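PDB 5N5S: ALDH21) from Physcomitrella patens subsp. patens, which probably oxidises D-glyceraldehyde 3-phosphate to 3-phosphoglycerate with NADP(+) as hydride acceptor, as a member of the aldehyde dehydrogenase family. Local coordinates for residues L122-G127 / T217-L222; R134-R139 / N189-L194; I141-V146 / L194-V199. All coordinates share one frame; numbering follows the deposited sequence.

Interaction 1 (L122-G127 / T217-L222)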
# COMPACT_ATOMS: atom_id res chain seq x y z
N LEU B 122 21.34 -32.81 -4.90
CA LEU B 122 21.70 -31.50 -5.46
C LEU B 122 23.18 -31.47 -5.82
O LEU B 122 23.51 -31.19 -6.96
CB LEU B 122 21.36 -30.43 -4.42
CG LEU B 122 21.01 -29.01 -4.85
CD1 LEU B 122 19.71 -28.95 -5.60
CD2 LEU B 122 20.79 -28.16 -3.65
N THR B 123 24.07 -31.85 -4.85
CA THR B 123 25.53 -31.93 -4.99
C THR B 123 25.92 -32.91 -6.11
O THR B 123 26.77 -32.59 -6.94
CB THR B 123 26.16 -32.33 -3.63
OG1 THR B 123 26.07 -31.22 -2.74
CG2 THR B 123 27.62 -32.76 -3.73
N MET B 124 25.28 -34.09 -6.12
CA MET B 124 25.52 -35.16 -7.07
C MET B 124 25.21 -34.77 -8.52
O MET B 124 26.06 -34.98 -9.39
CB MET B 124 24.74 -36.42 -6.64
CG MET B 124 25.03 -37.65 -7.47
SD MET B 124 23.81 -37.85 -8.79
CE MET B 124 22.39 -38.46 -7.84
N GLU B 125 24.02 -34.21 -8.77
CA GLU B 125 23.57 -33.87 -10.12
C GLU B 125 24.10 -32.53 -10.66
O GLU B 125 24.03 -32.32 -11.87
CB GLU B 125 22.04 -33.94 -10.22
CG GLU B 125 21.29 -32.77 -9.58
CD GLU B 125 19.80 -32.73 -9.82
OE1 GLU B 125 19.32 -33.42 -10.74
OE2 GLU B 125 19.10 -31.99 -9.09
N SER B 126 24.61 -31.63 -9.79
CA SER B 126 25.10 -30.32 -10.24
C SER B 126 26.61 -30.13 -10.10
O SER B 126 27.19 -29.36 -10.87
CB SER B 126 24.34 -29.19 -9.54
OG SER B 126 24.68 -29.09 -8.16
N GLY B 127 27.21 -30.82 -9.13
CA GLY B 127 28.64 -30.72 -8.85
C GLY B 127 29.00 -29.67 -7.83
O GLY B 127 30.19 -29.43 -7.58
N THR B 217 20.18 -31.52 -14.68
CA THR B 217 19.81 -31.43 -13.26
C THR B 217 18.27 -31.56 -13.02
O THR B 217 17.66 -30.61 -12.52
CB THR B 217 20.38 -30.13 -12.63
OG1 THR B 217 19.71 -29.00 -13.20
CG2 THR B 217 21.90 -29.99 -12.77
N PRO B 218 17.61 -32.71 -13.32
CA PRO B 218 16.15 -32.77 -13.14
C PRO B 218 15.64 -33.30 -11.81
O PRO B 218 14.47 -33.08 -11.49
CB PRO B 218 15.71 -33.68 -14.29
CG PRO B 218 16.88 -34.62 -14.50
CD PRO B 218 18.12 -33.95 -13.95
N LEU B 219 16.48 -34.04 -11.06
CA LEU B 219 16.17 -34.73 -9.81
C LEU B 219 15.56 -33.84 -8.73
O LEU B 219 14.61 -34.27 -8.08
CB LEU B 219 17.42 -35.45 -9.28
CG LEU B 219 17.75 -36.88 -9.76
CD1 LEU B 219 17.60 -37.05 -11.27
CD2 LEU B 219 19.15 -37.26 -9.38
N SER B 220 16.09 -32.60 -8.56
CA SER B 220 15.59 -31.63 -7.58
C SER B 220 14.14 -31.27 -7.86
O SER B 220 13.34 -31.23 -6.92
CB SER B 220 16.45 -30.37 -7.59
OG SER B 220 17.75 -30.70 -7.14
N ALA B 221 13.81 -31.05 -9.14
CA ALA B 221 12.45 -30.74 -9.60
C ALA B 221 11.53 -31.95 -9.47
O ALA B 221 10.34 -31.79 -9.21
CB ALA B 221 12.49 -30.27 -11.05
N LEU B 222 12.08 -33.17 -9.63
CA LEU B 222 11.31 -34.41 -9.52
C LEU B 222 10.98 -34.78 -8.08
O LEU B 222 9.93 -35.38 -7.84
CB LEU B 222 11.99 -35.57 -10.26
CG LEU B 222 12.08 -35.44 -11.78
CD1 LEU B 222 13.00 -36.48 -12.36
CD2 LEU B 222 10.71 -35.53 -12.43

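Interaction 2 (R134-R139 / N189-L194). With NAP (NADP nicotinamide-adenine-dinucleotide phosphate), chain G.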
# COMPACT_ATOMS: atom_id res chain seq x y z
N ARG B 134 23.30 -27.49 0.81
CA ARG B 134 22.52 -27.35 2.05
C ARG B 134 21.93 -25.95 2.13
O ARG B 134 20.77 -25.79 2.50
CB ARG B 134 23.38 -27.65 3.28
CG ARG B 134 23.62 -29.13 3.51
CD ARG B 134 24.36 -29.36 4.82
NE ARG B 134 24.88 -30.73 4.91
CZ ARG B 134 26.17 -31.03 5.01
NH1 ARG B 134 27.08 -30.07 5.06
NH2 ARG B 134 26.55 -32.30 5.07
N GLY B 135 22.74 -24.96 1.72
CA GLY B 135 22.36 -23.56 1.65
C GLY B 135 21.22 -23.31 0.68
O GLY B 135 20.37 -22.46 0.96
N GLU B 136 21.18 -24.06 -0.44
CA GLU B 136 20.12 -23.98 -1.45
C GLU B 136 18.79 -24.59 -0.94
O GLU B 136 17.72 -24.06 -1.25
CB GLU B 136 20.54 -24.63 -2.78
CG GLU B 136 19.66 -24.20 -3.94
CD GLU B 136 19.79 -24.94 -5.26
OE1 GLU B 136 20.90 -25.43 -5.56
OE2 GLU B 136 18.79 -24.99 -6.01
N VAL B 137 18.87 -25.69 -0.15
CA VAL B 137 17.68 -26.34 0.42
C VAL B 137 17.05 -25.38 1.46
O VAL B 137 15.83 -25.21 1.44
CB VAL B 137 17.95 -27.76 1.00
CG1 VAL B 137 16.63 -28.45 1.33
CG2 VAL B 137 18.76 -28.61 0.03
N THR B 138 17.89 -24.72 2.29
CA THR B 138 17.46 -23.73 3.29
C THR B 138 16.76 -22.53 2.61
O THR B 138 15.72 -22.08 3.10
CB THR B 138 18.66 -23.32 4.18
OG1 THR B 138 19.19 -24.49 4.81
CG2 THR B 138 18.28 -22.28 5.26
N ARG B 139 17.33 -22.05 1.48
CA ARG B 139 16.82 -20.96 0.64
C ARG B 139 15.46 -21.33 0.05
O ARG B 139 14.57 -20.47 -0.04
CB ARG B 139 17.81 -20.68 -0.50
CG ARG B 139 18.94 -19.74 -0.15
CD ARG B 139 18.79 -18.41 -0.87
NE ARG B 139 19.68 -18.29 -2.03
CZ ARG B 139 19.56 -17.34 -2.96
NH1 ARG B 139 20.41 -17.30 -3.98
NH2 ARG B 139 18.60 -16.44 -2.87
N ASN B 189 22.19 -24.53 -12.69
CA ASN B 189 23.00 -24.10 -11.54
C ASN B 189 22.26 -24.05 -10.19
O ASN B 189 22.89 -24.40 -9.18
CB ASN B 189 23.77 -22.81 -11.79
CG ASN B 189 23.00 -21.67 -12.38
OD1 ASN B 189 22.25 -21.82 -13.36
ND2 ASN B 189 23.29 -20.48 -11.88
N PHE B 190 20.97 -23.69 -10.15
CA PHE B 190 20.20 -23.78 -8.90
C PHE B 190 18.98 -24.59 -9.26
O PHE B 190 17.93 -24.01 -9.56
CB PHE B 190 19.85 -22.42 -8.31
CG PHE B 190 21.00 -21.63 -7.74
CD1 PHE B 190 21.80 -20.85 -8.57
CD2 PHE B 190 21.26 -21.63 -6.38
CE1 PHE B 190 22.86 -20.11 -8.05
CE2 PHE B 190 22.32 -20.88 -5.85
CZ PHE B 190 23.11 -20.13 -6.69
N PRO B 191 19.11 -25.94 -9.34
CA PRO B 191 17.98 -26.75 -9.81
C PRO B 191 16.80 -26.87 -8.85
O PRO B 191 15.78 -27.46 -9.23
CB PRO B 191 18.61 -28.11 -10.13
CG PRO B 191 19.84 -28.17 -9.36
CD PRO B 191 20.29 -26.78 -9.04
N LEU B 192 16.92 -26.33 -7.64
CA LEU B 192 15.84 -26.40 -6.67
C LEU B 192 15.28 -25.01 -6.37
O LEU B 192 14.08 -24.81 -6.54
CB LEU B 192 16.30 -27.12 -5.39
CG LEU B 192 15.24 -27.41 -4.33
CD1 LEU B 192 14.26 -28.49 -4.79
CD2 LEU B 192 15.88 -27.79 -3.02
N ASN B 193 16.12 -24.07 -5.94
CA ASN B 193 15.71 -22.72 -5.57
C ASN B 193 15.10 -21.93 -6.72
O ASN B 193 14.11 -21.23 -6.50
CB ASN B 193 16.86 -21.95 -4.90
CG ASN B 193 16.43 -20.70 -4.16
OD1 ASN B 193 15.60 -20.73 -3.25
ND2 ASN B 193 17.01 -19.56 -4.52
N LEU B 194 15.64 -22.07 -7.95
CA LEU B 194 15.10 -21.34 -9.11
C LEU B 194 13.80 -21.93 -9.65
O LEU B 194 13.00 -21.21 -10.25
CB LEU B 194 16.14 -21.16 -10.22
CG LEU B 194 17.28 -20.21 -9.83
CD1 LEU B 194 18.42 -20.37 -10.75
CD2 LEU B 194 16.83 -18.76 -9.75
PA NAP G . 20.32 -22.43 -20.74
O1A NAP G . 19.85 -21.30 -21.58
O2A NAP G . 21.31 -23.37 -21.45
O5B NAP G . 19.11 -23.38 -20.32
C5B NAP G . 18.05 -23.10 -19.39
C4B NAP G . 16.89 -24.01 -19.70
O4B NAP G . 16.38 -23.72 -21.02
C3B NAP G . 17.17 -25.52 -19.67
O3B NAP G . 16.09 -26.19 -19.03
C2B NAP G . 17.27 -25.88 -21.15
O2B NAP G . 17.08 -27.27 -21.49
C1B NAP G . 16.23 -24.94 -21.74
N9A NAP G . 16.20 -24.64 -23.17
C8A NAP G . 17.25 -24.27 -23.97
N7A NAP G . 16.92 -23.99 -25.20
C5A NAP G . 15.55 -24.18 -25.22
C6A NAP G . 14.58 -24.03 -26.24
N6A NAP G . 14.86 -23.61 -27.47
N1A NAP G . 13.29 -24.30 -25.93
C2A NAP G . 12.99 -24.69 -24.68
N3A NAP G . 13.82 -24.87 -23.64
C4A NAP G . 15.09 -24.59 -23.98
O3 NAP G . 21.02 -22.12 -19.33
PN NAP G . 21.83 -22.98 -18.25
O1N NAP G . 23.13 -23.38 -18.83
O2N NAP G . 20.94 -24.03 -17.71
O5D NAP G . 22.08 -21.86 -17.14
C5D NAP G . 23.12 -20.86 -17.30
C4D NAP G . 22.55 -19.49 -17.62
O4D NAP G . 21.44 -19.20 -16.74
C3D NAP G . 23.53 -18.34 -17.41
O3D NAP G . 23.41 -17.35 -18.44
C2D NAP G . 23.08 -17.81 -16.05
O2D NAP G . 23.46 -16.47 -15.75
C1D NAP G . 21.54 -17.88 -16.23
N1N NAP G . 20.84 -17.83 -14.88
C2N NAP G . 19.98 -16.76 -14.57
C3N NAP G . 19.45 -16.67 -13.29
C7N NAP G . 18.63 -15.51 -12.77
O7N NAP G . 18.08 -15.60 -11.65
N7N NAP G . 18.48 -14.43 -13.54
C4N NAP G . 19.78 -17.66 -12.36
C5N NAP G . 20.62 -18.71 -12.71
C6N NAP G . 21.13 -18.78 -13.97
P2B NAP G . 18.21 -28.40 -21.41
O1X NAP G . 19.42 -28.04 -20.58
O2X NAP G . 18.55 -28.76 -22.88
O3X NAP G . 17.37 -29.52 -20.79

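Interaction 3 (I141-V146 / L194-V199). With NAP (NADP nicotinamide-adenine-dinucleotide phosphate), chain G.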
# COMPACT_ATOMS: atom_id res chain seq x y z
N ILE B 141 13.31 -23.63 1.32
CA ILE B 141 12.38 -23.70 2.46
C ILE B 141 11.79 -22.30 2.73
O ILE B 141 10.57 -22.16 2.85
CB ILE B 141 13.05 -24.36 3.70
CG1 ILE B 141 13.24 -25.88 3.48
CG2 ILE B 141 12.24 -24.10 4.99
CD1 ILE B 141 14.30 -26.57 4.39
N ASP B 142 12.66 -21.26 2.73
CA ASP B 142 12.27 -19.87 2.92
C ASP B 142 11.37 -19.36 1.78
O ASP B 142 10.42 -18.63 2.05
CB ASP B 142 13.50 -18.96 3.07
CG ASP B 142 14.32 -19.17 4.35
OD1 ASP B 142 13.74 -19.63 5.36
OD2 ASP B 142 15.53 -18.83 4.34
N THR B 143 11.65 -19.78 0.52
CA THR B 143 10.91 -19.40 -0.68
C THR B 143 9.44 -19.89 -0.60
O THR B 143 8.53 -19.13 -0.92
CB THR B 143 11.69 -19.87 -1.94
OG1 THR B 143 12.96 -19.23 -1.95
CG2 THR B 143 10.96 -19.58 -3.26
N PHE B 144 9.24 -21.15 -0.17
CA PHE B 144 7.91 -21.74 -0.01
C PHE B 144 7.19 -21.15 1.20
O PHE B 144 5.97 -20.96 1.16
CB PHE B 144 7.99 -23.27 0.05
CG PHE B 144 8.03 -23.93 -1.30
CD1 PHE B 144 6.86 -24.17 -2.02
CD2 PHE B 144 9.24 -24.30 -1.87
CE1 PHE B 144 6.90 -24.76 -3.28
CE2 PHE B 144 9.27 -24.92 -3.13
CZ PHE B 144 8.11 -25.13 -3.83
N GLN B 145 7.95 -20.85 2.27
CA GLN B 145 7.42 -20.25 3.50
C GLN B 145 6.92 -18.82 3.21
O GLN B 145 5.80 -18.50 3.59
CB GLN B 145 8.47 -20.26 4.63
CG GLN B 145 7.97 -19.77 5.99
CD GLN B 145 6.72 -20.45 6.46
OE1 GLN B 145 5.66 -19.84 6.48
NE2 GLN B 145 6.80 -21.73 6.83
N VAL B 146 7.72 -18.00 2.49
CA VAL B 146 7.32 -16.65 2.07
C VAL B 146 6.03 -16.77 1.25
O VAL B 146 5.06 -16.09 1.56
CB VAL B 146 8.46 -15.90 1.33
CG1 VAL B 146 7.95 -14.69 0.57
CG2 VAL B 146 9.55 -15.49 2.30
N LEU B 194 15.64 -22.07 -7.95
CA LEU B 194 15.10 -21.34 -9.11
C LEU B 194 13.80 -21.93 -9.65
O LEU B 194 13.00 -21.21 -10.25
CB LEU B 194 16.14 -21.16 -10.22
CG LEU B 194 17.28 -20.21 -9.83
CD1 LEU B 194 18.42 -20.37 -10.75
CD2 LEU B 194 16.83 -18.76 -9.75
N VAL B 195 13.55 -23.23 -9.37
CA VAL B 195 12.29 -23.91 -9.69
C VAL B 195 11.26 -23.40 -8.64
O VAL B 195 10.13 -23.05 -9.00
CB VAL B 195 12.49 -25.44 -9.64
CG1 VAL B 195 11.15 -26.18 -9.59
CG2 VAL B 195 13.32 -25.92 -10.82
N ALA B 196 11.68 -23.34 -7.34
CA ALA B 196 10.88 -22.83 -6.21
C ALA B 196 10.38 -21.39 -6.47
O ALA B 196 9.23 -21.09 -6.20
CB ALA B 196 11.71 -22.87 -4.92
N HIS B 197 11.24 -20.53 -7.03
CA HIS B 197 10.87 -19.15 -7.35
C HIS B 197 9.79 -19.04 -8.44
O HIS B 197 9.27 -17.95 -8.68
CB HIS B 197 12.11 -18.33 -7.71
CG HIS B 197 12.77 -17.75 -6.50
ND1 HIS B 197 12.21 -16.68 -5.81
CD2 HIS B 197 13.93 -18.10 -5.90
CE1 HIS B 197 13.03 -16.43 -4.81
NE2 HIS B 197 14.08 -17.26 -4.82
N LYS B 198 9.42 -20.16 -9.06
CA LYS B 198 8.37 -20.20 -10.09
C LYS B 198 7.17 -20.98 -9.56
O LYS B 198 6.04 -20.48 -9.62
CB LYS B 198 8.89 -20.82 -11.39
CG LYS B 198 10.09 -20.10 -12.00
CD LYS B 198 10.45 -20.70 -13.35
CE LYS B 198 11.68 -20.08 -13.96
NZ LYS B 198 11.55 -18.60 -14.11
N VAL B 199 7.43 -22.18 -9.01
CA VAL B 199 6.44 -23.11 -8.48
C VAL B 199 5.70 -22.52 -7.27
O VAL B 199 4.48 -22.50 -7.28
CB VAL B 199 7.08 -24.51 -8.20
CG1 VAL B 199 6.16 -25.42 -7.40
CG2 VAL B 199 7.49 -25.19 -9.50
PA NAP G . 20.32 -22.43 -20.74
O1A NAP G . 19.85 -21.30 -21.58
O2A NAP G . 21.31 -23.37 -21.45
O5B NAP G . 19.11 -23.38 -20.32
C5B NAP G . 18.05 -23.10 -19.39
C4B NAP G . 16.89 -24.01 -19.70
O4B NAP G . 16.38 -23.72 -21.02
C3B NAP G . 17.17 -25.52 -19.67
O3B NAP G . 16.09 -26.19 -19.03
C2B NAP G . 17.27 -25.88 -21.15
O2B NAP G . 17.08 -27.27 -21.49
C1B NAP G . 16.23 -24.94 -21.74
N9A NAP G . 16.20 -24.64 -23.17
C8A NAP G . 17.25 -24.27 -23.97
N7A NAP G . 16.92 -23.99 -25.20
C5A NAP G . 15.55 -24.18 -25.22
C6A NAP G . 14.58 -24.03 -26.24
N6A NAP G . 14.86 -23.61 -27.47
N1A NAP G . 13.29 -24.30 -25.93
C2A NAP G . 12.99 -24.69 -24.68
N3A NAP G . 13.82 -24.87 -23.64
C4A NAP G . 15.09 -24.59 -23.98
O3 NAP G . 21.02 -22.12 -19.33
PN NAP G . 21.83 -22.98 -18.25
O1N NAP G . 23.13 -23.38 -18.83
O2N NAP G . 20.94 -24.03 -17.71
O5D NAP G . 22.08 -21.86 -17.14
C5D NAP G . 23.12 -20.86 -17.30
C4D NAP G . 22.55 -19.49 -17.62
O4D NAP G . 21.44 -19.20 -16.74
C3D NAP G . 23.53 -18.34 -17.41
O3D NAP G . 23.41 -17.35 -18.44
C2D NAP G . 23.08 -17.81 -16.05
O2D NAP G . 23.46 -16.47 -15.75
C1D NAP G . 21.54 -17.88 -16.23
N1N NAP G . 20.84 -17.83 -14.88
C2N NAP G . 19.98 -16.76 -14.57
C3N NAP G . 19.45 -16.67 -13.29
C7N NAP G . 18.63 -15.51 -12.77
O7N NAP G . 18.08 -15.60 -11.65
N7N NAP G . 18.48 -14.43 -13.54
C4N NAP G . 19.78 -17.66 -12.36
C5N NAP G . 20.62 -18.71 -12.71
C6N NAP G . 21.13 -18.78 -13.97
P2B NAP G . 18.21 -28.40 -21.41
O1X NAP G . 19.42 -28.04 -20.58
O2X NAP G . 18.55 -28.76 -22.88
O3X NAP G . 17.37 -29.52 -20.79

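Interaction 1 (L122-G127 / T217-L222)
Where helix 115-126 ends against the cofactor-binding fold, Glu125 presents its carboxylate to the backbone amides of Leu219 and Ser220, close to the beginning of helix 219-229. The two oxygens divide the work. OE1 offers its syn lone pair to the N-H of Leu219, with Leu219 N 2.9 Å from Glu125 OE1, although the bond is bent to 134°. Glu125 OE2 takes two donors: Ser220 N at 3.1 Å, tilted out of the carboxylate plane, and Ser220 OG at 2.7 Å, almost in line with the C-O bond. Serine suits this place because its hydroxyl, beside its own backbone N, can converge with that N-H on one oxygen. Glu125 reaches across because CG lies between the backbone N and the carbonyl carbon (chi1 76°) and the chain beyond is extended. Shortened to an alanine, this position is likely to leave the Leu219 and Ser220 amides and the Ser220 hydroxyl without their carboxylate acceptor, inside a buried contact. Around the polar core the fit is apolar. Met124 CE meets Leu219 CD2 at 3.8 Å, the two chains crossing at about a right angle, while Thr217 CG2 lies 4.1 Å from Ser126 CB. Ser126 turns its hydroxyl back to its own helix, with Ser126 OG 2.7 Å from Leu122 O and above the carbonyl plane. Gly127, with positive phi, then leads the chain out of the helix. A carboxylate brought to amides early in a helix, where its negative charge would be expected to interact favourably with the helix dipole, here belongs to the Rossmann-type strand-loop-helix connection that follows strand 209-212.

Interaction 2 (R134-R139 / N189-L194)
Glu136 and the turn Phe190-Asn193 meet through one carboxylate oxygen. Glu136 OE2 receives the N-H of Asn193 on its anti lone pair, an almost straight bond (168°) with Asn193 N at 2.8 Å from Glu136 OE2. The N-H of Leu192 reaches the same oxygen nearly in line with its C-O bond, with Leu192 N 2.8 Å from Glu136 OE2, but this bond is more bent. With CG anti to the backbone N (chi1 -163°) and the chain extended, glutamate is long enough to span the gap from helix 130-151. Its stem is packed on the way: Glu136 CG lies 3.7 Å from Asn193 CB, and Glu136 CD lies 3.8 Å from Phe190 CD2, the carboxylate and ring planes being 64° apart. Alongside, Leu192 CD2 rests against Val137 CA, 4.1 Å away. Arg139 contributes differently: the end of the Asn193 side chain lies over one face of its guanidinium, the two side chains crossing at about a right angle.

The connection 189-192 lies between strand 182-185 and helix 193-205 of the Rossmann-type domain and begins with Asn189, which binds succinate. Its amide lies near the nicotinamide, with Asn189 OD1 3.3 Å from C6N of NADP; in relatives the corresponding asparagine helps to form the oxyanion hole. Leu194 CD1 approaches the same ring, 3.4 Å from C5N of NADP.

Further out, Lys128 ties these pieces together: it forms a salt bridge with Glu136 OE1, donates to Asn189 O and makes a cation-pi contact with Phe190. The two oxygens of Glu136 thus serve different partners, which should fix the carboxylate's rotation. Arg139, a succinate-binding residue like its neighbour Arg475, is steered by a salt bridge from NH2 to Asp477 and packs on Arg166 of a second subunit.

Interaction 3 (I141-V146 / L194-V199)
Thr143 and Phe144 of helix 130-151 pack on Ala196, His197 and Val199 of helix 193-205, two nearly parallel segments (7°) whose axes pass 9.3 Å apart. The dense part centres on Thr143. With OG1 beside the backbone N (chi1 -61°), Thr143 CG2 falls anti to that N and stands squarely over the His197 ring, 4.0 Å from its centroid, in a CH-pi contact. Thr143 CG2 also meets Ala196 CB at 3.8 Å, and a small residue suits a place gripped from two directions: Phe144 CE2 comes within 3.7 Å of Ala196 CB. Farther along, the fit is slacker, as Val199 CG1 lies near the plane of the Phe144 ring at its edge, 4.1 Å from Phe144 CZ. Ile141, Asp142, Gln145 and Val146 of the same helix are partly exposed. There Asp142 forms a salt bridge with Arg166 of a second subunit, and Gln145 packs on Lys101 of a third, so this side belongs to the subunit interfaces. Between the two helices the attraction is therefore mainly dispersion and CH-pi, while the polar ends look elsewhere: Thr143 OG1 to the backbone oxygen of Arg139, and His197 NE2 to Asp477 OD1, a hydrogen bond that uses the imidazole's polar edge while Thr143 covers its face.

How the interactions relate
Helix 130-151 and helix 193-205 join interactions 2 and 3, whose centres lie about 9 Å apart and which share Leu194. Interaction 1 sits about 10 Å from interaction 2, centre to centre, and touches it: Leu122 CD2 is 3.3 Å from Glu136 OE1, and Ser220 CB is 3.4 Å from Pro191 O. Interactions 1 and 3, with centres about 16 Å apart, do not touch. In both 1 and 2 a glutamate from one of two successive helices holds consecutive amides of the Rossmann-type domain. The cofactor ring lies against 189-194, the Thr217 side chain is about 7 Å from NADP, and the side chains of His197 and the succinate-binding Arg475 come within about 3 Å.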